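Local structure of apical membrane antigen AMA1 (Toxoplasma gondii ME49, 4YIV) at residues P117-E122 with K164-H169; K128-L133 with P348-V353. The protein takes part in host cell invasion as an essential microneme protein of the moving junction, the ring formed between the parasite's apical tip and the host cell membrane. All blocks are in the same frame, centred on the assembly; numbering follows the deposited sequence.

Contact 1: P117-E122 with K164-H169; sequences PMELLE and KKRLCH. With CD (cadmium ion), chain D.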
ATOM      1  N   PRO A 117       7.360 -19.752   7.258  1.00 29.70           N
ATOM      2  CA  PRO A 117       8.580 -19.048   7.660  1.00 26.69           C
ATOM      3  C   PRO A 117       9.467 -18.670   6.477  1.00 25.35           C
ATOM      4  O   PRO A 117       9.714 -19.497   5.601  1.00 26.61           O
ATOM      5  CB  PRO A 117       9.279 -20.063   8.564  1.00 30.53           C
ATOM      6  CG  PRO A 117       8.865 -21.377   7.993  1.00 31.37           C
ATOM      7  CD  PRO A 117       7.445 -21.198   7.537  1.00 31.97           C
ATOM      8  N   MET A 118       9.950 -17.436   6.475  1.00 24.79           N
ATOM      9  CA  MET A 118      10.773 -16.932   5.388  1.00 22.48           C
ATOM     10  C   MET A 118      12.052 -17.782   5.193  1.00 28.77           C
ATOM     11  O   MET A 118      12.580 -17.906   4.077  1.00 25.08           O
ATOM     12  CB  MET A 118      11.142 -15.499   5.669  1.00 23.72           C
ATOM     13  CG  MET A 118      12.003 -14.852   4.598  1.00 29.99           C
ATOM     14  SD  MET A 118      11.264 -14.886   2.911  1.00 31.17           S
ATOM     15  CE  MET A 118       9.681 -14.089   3.234  1.00 27.86           C
ATOM     16  N   GLU A 119      12.545 -18.391   6.271  1.00 27.27           N
ATOM     17  CA  GLU A 119      13.774 -19.174   6.161  1.00 26.12           C
ATOM     18  C   GLU A 119      13.606 -20.310   5.183  1.00 26.28           C
ATOM     19  O   GLU A 119      14.522 -20.640   4.438  1.00 28.88           O
ATOM     20  CB  GLU A 119      14.197 -19.707   7.543  1.00 26.22           C
ATOM     21  CG  GLU A 119      14.920 -18.694   8.354  1.00 28.19           C
ATOM     22  CD  GLU A 119      16.266 -18.329   7.762  1.00 32.24           C
ATOM     23  OE1 GLU A 119      17.048 -19.287   7.513  1.00 29.56           O
ATOM     24  OE2 GLU A 119      16.507 -17.104   7.528  1.00 29.34           O
ATOM     25  N   LEU A 120      12.434 -20.931   5.169  1.00 26.77           N
ATOM     26  CA  LEU A 120      12.230 -22.034   4.263  1.00 26.85           C
ATOM     27  C   LEU A 120      12.064 -21.534   2.820  1.00 27.32           C
ATOM     28  O   LEU A 120      12.479 -22.213   1.903  1.00 26.87           O
ATOM     29  CB  LEU A 120      11.037 -22.882   4.706  1.00 30.51           C
ATOM     30  CG  LEU A 120      11.408 -23.975   5.709  1.00 35.80           C
ATOM     31  CD1 LEU A 120      12.150 -23.442   6.878  1.00 35.22           C
ATOM     32  CD2 LEU A 120      10.140 -24.600   6.171  1.00 37.14           C
ATOM     33  N   LEU A 121      11.507 -20.340   2.625  1.00 25.47           N
ATOM     34  CA  LEU A 121      11.331 -19.799   1.280  1.00 24.13           C
ATOM     35  C   LEU A 121      12.675 -19.399   0.702  1.00 27.88           C
ATOM     36  O   LEU A 121      12.941 -19.566  -0.486  1.00 27.53           O
ATOM     37  CB  LEU A 121      10.414 -18.574   1.291  1.00 25.57           C
ATOM     38  CG  LEU A 121       8.946 -18.791   1.700  1.00 25.29           C
ATOM     39  CD1 LEU A 121       8.192 -17.449   1.740  1.00 24.94           C
ATOM     40  CD2 LEU A 121       8.292 -19.724   0.755  1.00 28.03           C
ATOM     41  N   GLU A 122      13.503 -18.810   1.555  1.00 23.88           N
ATOM     42  CA  GLU A 122      14.852 -18.440   1.174  1.00 27.73           C
ATOM     43  C   GLU A 122      15.653 -19.672   0.659  1.00 27.40           C
ATOM     44  O   GLU A 122      16.516 -19.555  -0.228  1.00 28.86           O
ATOM     45  CB  GLU A 122      15.523 -17.783   2.393  1.00 31.63           C
ATOM     46  CG  GLU A 122      17.003 -17.950   2.498  1.00 39.61           C
ATOM     47  CD  GLU A 122      17.516 -17.566   3.875  1.00 39.26           C
ATOM     48  OE1 GLU A 122      16.978 -16.618   4.505  1.00 38.55           O
ATOM     49  OE2 GLU A 122      18.455 -18.248   4.314  1.00 35.14           O
ATOM     50  N   LYS A 164       8.780  -8.277  10.955  1.00 28.89           N
ATOM     51  CA  LYS A 164       9.417  -8.468  12.256  1.00 30.90           C
ATOM     52  C   LYS A 164       9.645  -9.961  12.562  1.00 31.07           C
ATOM     53  O   LYS A 164      10.763 -10.360  12.855  1.00 32.38           O
ATOM     54  CB  LYS A 164       8.577  -7.820  13.357  1.00 30.99           C
ATOM     55  CG  LYS A 164       9.241  -7.789  14.715  1.00 45.38           C
ATOM     56  CD  LYS A 164       8.285  -7.211  15.782  1.00 57.94           C
ATOM     57  CE  LYS A 164       8.753  -7.546  17.206  1.00 79.92           C
ATOM     58  NZ  LYS A 164       7.883  -6.970  18.284  1.00 84.84           N
ATOM     59  N   LYS A 165       8.602 -10.785  12.478  1.00 27.85           N
ATOM     60  CA  LYS A 165       8.734 -12.216  12.711  1.00 27.16           C
ATOM     61  C   LYS A 165       9.228 -12.991  11.504  1.00 30.87           C
ATOM     62  O   LYS A 165       9.536 -14.177  11.605  1.00 27.35           O
ATOM     63  CB  LYS A 165       7.404 -12.783  13.164  1.00 28.29           C
ATOM     64  CG  LYS A 165       6.906 -12.137  14.428  1.00 33.41           C
ATOM     65  CD  LYS A 165       5.723 -12.866  14.940  1.00 34.53           C
ATOM     66  CE  LYS A 165       5.340 -12.373  16.307  1.00 46.46           C
ATOM     67  NZ  LYS A 165       4.157 -13.162  16.780  1.00 50.03           N
ATOM     68  N   ARG A 166       9.324 -12.310  10.362  1.00 26.54           N
ATOM     69  CA  ARG A 166       9.657 -12.949   9.091  1.00 24.02           C
ATOM     70  C   ARG A 166       8.771 -14.134   8.797  1.00 26.65           C
ATOM     71  O   ARG A 166       9.259 -15.251   8.556  1.00 26.33           O
ATOM     72  CB  ARG A 166      11.143 -13.376   9.052  1.00 26.98           C
ATOM     73  CG  ARG A 166      12.053 -12.213   8.981  1.00 29.14           C
ATOM     74  CD  ARG A 166      13.512 -12.640   8.917  1.00 30.80           C
ATOM     75  NE  ARG A 166      13.954 -13.022   7.581  1.00 29.85           N
ATOM     76  CZ  ARG A 166      14.657 -14.118   7.287  1.00 34.61           C
ATOM     77  NH1 ARG A 166      15.003 -14.983   8.235  1.00 31.45           N
ATOM     78  NH2 ARG A 166      15.023 -14.357   6.028  1.00 32.13           N
ATOM     79  N   LEU A 167       7.459 -13.858   8.792  1.00 23.83           N
ATOM     80  CA  LEU A 167       6.408 -14.840   8.529  1.00 23.50           C
ATOM     81  C   LEU A 167       5.547 -14.333   7.384  1.00 24.36           C
ATOM     82  O   LEU A 167       5.171 -13.165   7.384  1.00 20.85           O
ATOM     83  CB  LEU A 167       5.517 -15.051   9.756  1.00 27.05           C
ATOM     84  CG  LEU A 167       6.194 -15.760  10.916  1.00 29.92           C
ATOM     85  CD1 LEU A 167       5.228 -15.823  12.077  1.00 29.18           C
ATOM     86  CD2 LEU A 167       6.648 -17.152  10.486  1.00 30.10           C
ATOM     87  N   CYS A 168       5.200 -15.241   6.484  1.00 22.62           N
ATOM     88  CA  CYS A 168       4.364 -14.952   5.325  1.00 24.01           C
ATOM     89  C   CYS A 168       2.963 -15.534   5.556  1.00 23.85           C
ATOM     90  O   CYS A 168       2.772 -16.754   5.599  1.00 26.86           O
ATOM     91  CB  CYS A 168       5.003 -15.534   4.067  1.00 27.60           C
ATOM     92  SG  CYS A 168       4.184 -15.013   2.520  1.00 32.79           S
ATOM     93  N   HIS A 169       2.002 -14.646   5.770  1.00 23.60           N
ATOM     94  CA  HIS A 169       0.596 -15.025   5.930  1.00 20.79           C
ATOM     95  C   HIS A 169      -0.142 -15.014   4.629  1.00 21.10           C
ATOM     96  O   HIS A 169      -0.136 -14.004   3.947  1.00 24.13           O
ATOM     97  CB  HIS A 169      -0.137 -14.044   6.861  1.00 24.01           C
ATOM     98  CG  HIS A 169       0.373 -14.058   8.267  1.00 24.30           C
ATOM     99  ND1 HIS A 169      -0.158 -14.884   9.235  1.00 24.89           N
ATOM    100  CD2 HIS A 169       1.359 -13.355   8.867  1.00 25.45           C
ATOM    101  CE1 HIS A 169       0.493 -14.697  10.369  1.00 25.91           C
ATOM    102  NE2 HIS A 169       1.419 -13.781  10.171  1.00 28.76           N
TER
HETATM  103 CD    CD D 503      18.711 -17.603   6.556  0.75 26.02          CD
HETATM  104  O   HOH W   1      18.969 -15.166   6.463  1.00 40.57           O
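A strand-to-helix junction at the edge of a five-stranded antiparallel sheet, in the PAN-clan part of AMA1, carries a cadmium site here. P117 and L167 form a non-hydrogen-bonded antiparallel pair, with L167 CD2 3.9 Å from P117 CA. P117 is also the N-cap of helix 118-122, and just past it M118 N donates a 3.1 Å bond to R166 O. The end of the R166 side chain reaches the helix: its NH1 donates to the anti lone pair of E119 OE2 at 2.7 Å, nearly straight at 175° and in the guanidinium plane. A second, weak hydrogen bond, part of a salt bridge, runs from R166 NH2 to E122 OE1, 3.4 Å away. M118 crosses the arginine at about a right angle; CG lies anti to the backbone N (chi1 -180°) and 3.4 Å from R166 NH2, while CB sits over one guanidinium face near its rim. Both carboxylates also bind the cadmium ion, E119 through OE1 and OE2, E122 through OE2 at 2.4 Å, and a water is a further ligand. The arginine probably offsets some of the negative charge gathered there. At the bend, R166 and L167 both face D162, forming a G1 beta bulge.

Contact 2: K128-L133 with P348-V353; sequences KASTDL and PSNPSV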
ATOM      1  N   LYS A 128      12.316 -17.484  -6.732  1.00 26.26           N
ATOM      2  CA  LYS A 128      13.344 -16.781  -7.466  1.00 27.75           C
ATOM      3  C   LYS A 128      13.531 -15.330  -6.995  1.00 27.53           C
ATOM      4  O   LYS A 128      14.530 -14.678  -7.307  1.00 29.56           O
ATOM      5  CB  LYS A 128      12.985 -16.831  -8.963  1.00 29.98           C
ATOM      6  CG  LYS A 128      12.932 -18.277  -9.532  1.00 34.40           C
ATOM      7  CD  LYS A 128      14.321 -18.923  -9.566  1.00 40.07           C
ATOM      8  CE  LYS A 128      14.291 -20.439  -9.786  1.00 46.82           C
ATOM      9  NZ  LYS A 128      14.020 -20.825 -11.177  1.00 57.25           N
ATOM     10  N   ALA A 129      12.581 -14.815  -6.226  1.00 24.75           N
ATOM     11  CA  ALA A 129      12.641 -13.420  -5.794  1.00 24.53           C
ATOM     12  C   ALA A 129      13.924 -13.123  -5.036  1.00 24.61           C
ATOM     13  O   ALA A 129      14.431 -13.967  -4.303  1.00 24.67           O
ATOM     14  CB  ALA A 129      11.442 -13.070  -4.899  1.00 23.36           C
ATOM     15  N   SER A 130      14.410 -11.907  -5.198  1.00 22.77           N
ATOM     16  CA  SER A 130      15.657 -11.470  -4.571  1.00 26.52           C
ATOM     17  C   SER A 130      15.529 -10.745  -3.228  1.00 25.84           C
ATOM     18  O   SER A 130      16.546 -10.331  -2.668  1.00 24.51           O
ATOM     19  CB  SER A 130      16.377 -10.554  -5.552  1.00 25.67           C
ATOM     20  OG  SER A 130      15.841  -9.249  -5.475  1.00 33.91           O
ATOM     21  N   THR A 131      14.302 -10.539  -2.726  1.00 23.89           N
ATOM     22  CA  THR A 131      14.082  -9.860  -1.432  1.00 21.75           C
ATOM     23  C   THR A 131      13.122 -10.684  -0.603  1.00 23.40           C
ATOM     24  O   THR A 131      12.353 -11.486  -1.144  1.00 23.44           O
ATOM     25  CB  THR A 131      13.520  -8.412  -1.547  1.00 22.09           C
ATOM     26  OG1 THR A 131      12.145  -8.451  -2.010  1.00 21.77           O
ATOM     27  CG2 THR A 131      14.371  -7.561  -2.456  1.00 22.69           C
ATOM     28  N   ASP A 132      13.162 -10.507   0.715  1.00 21.49           N
ATOM     29  CA  ASP A 132      12.330 -11.347   1.565  1.00 22.50           C
ATOM     30  C   ASP A 132      10.878 -10.986   1.284  1.00 22.09           C
ATOM     31  O   ASP A 132      10.031 -11.875   1.191  1.00 22.19           O
ATOM     32  CB  ASP A 132      12.663 -11.171   3.055  1.00 24.40           C
ATOM     33  CG  ASP A 132      13.922 -11.972   3.476  1.00 34.75           C
ATOM     34  OD1 ASP A 132      14.390 -12.826   2.694  1.00 32.87           O
ATOM     35  OD2 ASP A 132      14.456 -11.742   4.583  1.00 36.15           O
ATOM     36  N   LEU A 133      10.588  -9.690   1.140  1.00 19.98           N
ATOM     37  CA  LEU A 133       9.203  -9.292   0.851  1.00 20.88           C
ATOM     38  C   LEU A 133       8.739  -9.923  -0.468  1.00 20.01           C
ATOM     39  O   LEU A 133       7.620 -10.458  -0.593  1.00 20.81           O
ATOM     40  CB  LEU A 133       9.076  -7.778   0.795  1.00 21.44           C
ATOM     41  CG  LEU A 133       7.657  -7.266   0.414  1.00 21.90           C
ATOM     42  CD1 LEU A 133       6.570  -7.817   1.330  1.00 22.22           C
ATOM     43  CD2 LEU A 133       7.601  -5.728   0.461  1.00 19.90           C
ATOM     44  N   PRO A 348      17.930  -6.158  -2.658  1.00 24.20           N
ATOM     45  CA  PRO A 348      18.107  -7.455  -3.312  1.00 25.18           C
ATOM     46  C   PRO A 348      19.395  -8.180  -2.872  1.00 27.18           C
ATOM     47  O   PRO A 348      20.395  -7.522  -2.623  1.00 26.13           O
ATOM     48  CB  PRO A 348      18.179  -7.081  -4.798  1.00 25.97           C
ATOM     49  CG  PRO A 348      17.468  -5.822  -4.898  1.00 29.57           C
ATOM     50  CD  PRO A 348      17.748  -5.084  -3.647  1.00 25.83           C
ATOM     51  N   SER A 349      19.343  -9.500  -2.791  1.00 22.89           N
ATOM     52  CA  SER A 349      20.497 -10.339  -2.471  1.00 31.11           C
ATOM     53  C   SER A 349      21.346 -10.736  -3.687  1.00 30.00           C
ATOM     54  O   SER A 349      22.139 -11.669  -3.632  1.00 28.07           O
ATOM     55  CB  SER A 349      20.009 -11.599  -1.799  1.00 31.02           C
ATOM     56  OG  SER A 349      19.130 -12.291  -2.644  1.00 29.86           O
ATOM     57  N   ASN A 350      21.136 -10.069  -4.804  1.00 29.15           N
ATOM     58  CA  ASN A 350      22.059 -10.231  -5.910  1.00 29.19           C
ATOM     59  C   ASN A 350      22.288  -8.875  -6.525  1.00 29.55           C
ATOM     60  O   ASN A 350      21.500  -7.953  -6.308  1.00 26.21           O
ATOM     61  CB  ASN A 350      21.504 -11.236  -6.914  1.00 32.67           C
ATOM     62  CG  ASN A 350      20.295 -10.702  -7.655  1.00 35.30           C
ATOM     63  OD1 ASN A 350      20.405  -9.763  -8.452  1.00 33.51           O
ATOM     64  ND2 ASN A 350      19.131 -11.281  -7.386  1.00 30.76           N
ATOM     65  N   PRO A 351      23.388  -8.718  -7.276  1.00 26.12           N
ATOM     66  CA  PRO A 351      23.678  -7.382  -7.778  1.00 24.05           C
ATOM     67  C   PRO A 351      22.954  -7.048  -9.119  1.00 22.15           C
ATOM     68  O   PRO A 351      23.206  -5.994  -9.665  1.00 26.07           O
ATOM     69  CB  PRO A 351      25.194  -7.416  -7.962  1.00 29.30           C
ATOM     70  CG  PRO A 351      25.442  -8.876  -8.338  1.00 24.11           C
ATOM     71  CD  PRO A 351      24.510  -9.662  -7.468  1.00 24.66           C
ATOM     72  N   SER A 352      22.140  -7.943  -9.663  1.00 26.79           N
ATOM     73  CA  SER A 352      21.480  -7.626 -10.943  1.00 24.47           C
ATOM     74  C   SER A 352      20.265  -6.703 -10.789  1.00 26.43           C
ATOM     75  O   SER A 352      19.965  -5.888 -11.663  1.00 25.32           O
ATOM     76  CB  SER A 352      21.022  -8.872 -11.665  1.00 29.61           C
ATOM     77  OG  SER A 352      19.814  -9.356 -11.104  1.00 40.96           O
ATOM     78  N   VAL A 353      19.553  -6.836  -9.683  1.00 25.64           N
ATOM     79  CA  VAL A 353      18.323  -6.099  -9.526  1.00 26.70           C
ATOM     80  C   VAL A 353      18.653  -4.745  -8.978  1.00 26.83           C
ATOM     81  O   VAL A 353      19.266  -4.617  -7.910  1.00 27.59           O
ATOM     82  CB  VAL A 353      17.342  -6.867  -8.642  1.00 28.78           C
ATOM     83  CG1 VAL A 353      16.115  -6.061  -8.425  1.00 30.00           C
ATOM     84  CG2 VAL A 353      17.001  -8.191  -9.321  1.00 31.23           C
TER
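S130 sets its hydroxyl against the ring of P348, OG lying 3.3 Å from P348 CB. Chi1 of 82° puts that OG between the backbone N and the carbonyl carbon, which sets it against the proline; its own hydrogen-bond partner is D222 OD1, outside the two segments. The carbonyl of the same serine is gripped by S349. S349 N comes to S130 O at 2.9 Å, in the carbonyl plane and with an N-H...O angle of 156°, whereas S349 OG donates to that oxygen from above the plane at 3.2 Å. P348 CA adds a CA-H...O contact to S130 O at 3.3 Å, so one peptide oxygen gathers three approaches from two successive residues. Beside it, the methyl CG2 of T131 rests 3.8 Å from P348 N, while OG1 of T131 turns to cap G134 N at the start of helix 132-141. On the other flank of S130, N350 brings ND2 to 3.4 Å from S130 CB, a packing contact. The opposite end of that amide serves its own loop: OD1 accepts from S352 N at 2.8 Å, from S352 OG and from V353 N, three bonds that hold the group's rotation. A long loop is thereby pinned to the residues leading into a helix, with T131 as N-cap on one side and N350 closing an Asx turn on the other.

How the contacts relate
The centres of contacts 1 and 2 lie about 15 Å apart, on the same side of the chain's centre; helix 118-122 of contact 1 is followed in the chain by helix 132-141, whose start belongs to contact 2. Along the chain the segments alternate: 117-122, 128-133, 164-169, 348-353. D132 joins the two, its OD2 forming a 3.0 Å salt bridge with R166 NH2, so the arginine that reaches the cadmium-binding glutamates is also tied to the first turn of helix 132-141. The disulfide C136-C168 fastens that helix to strand 167-170. Contact 2 then brings in a far later part of the chain, so the loop after strand 329-333 packs against the residues leading into helix 132-141.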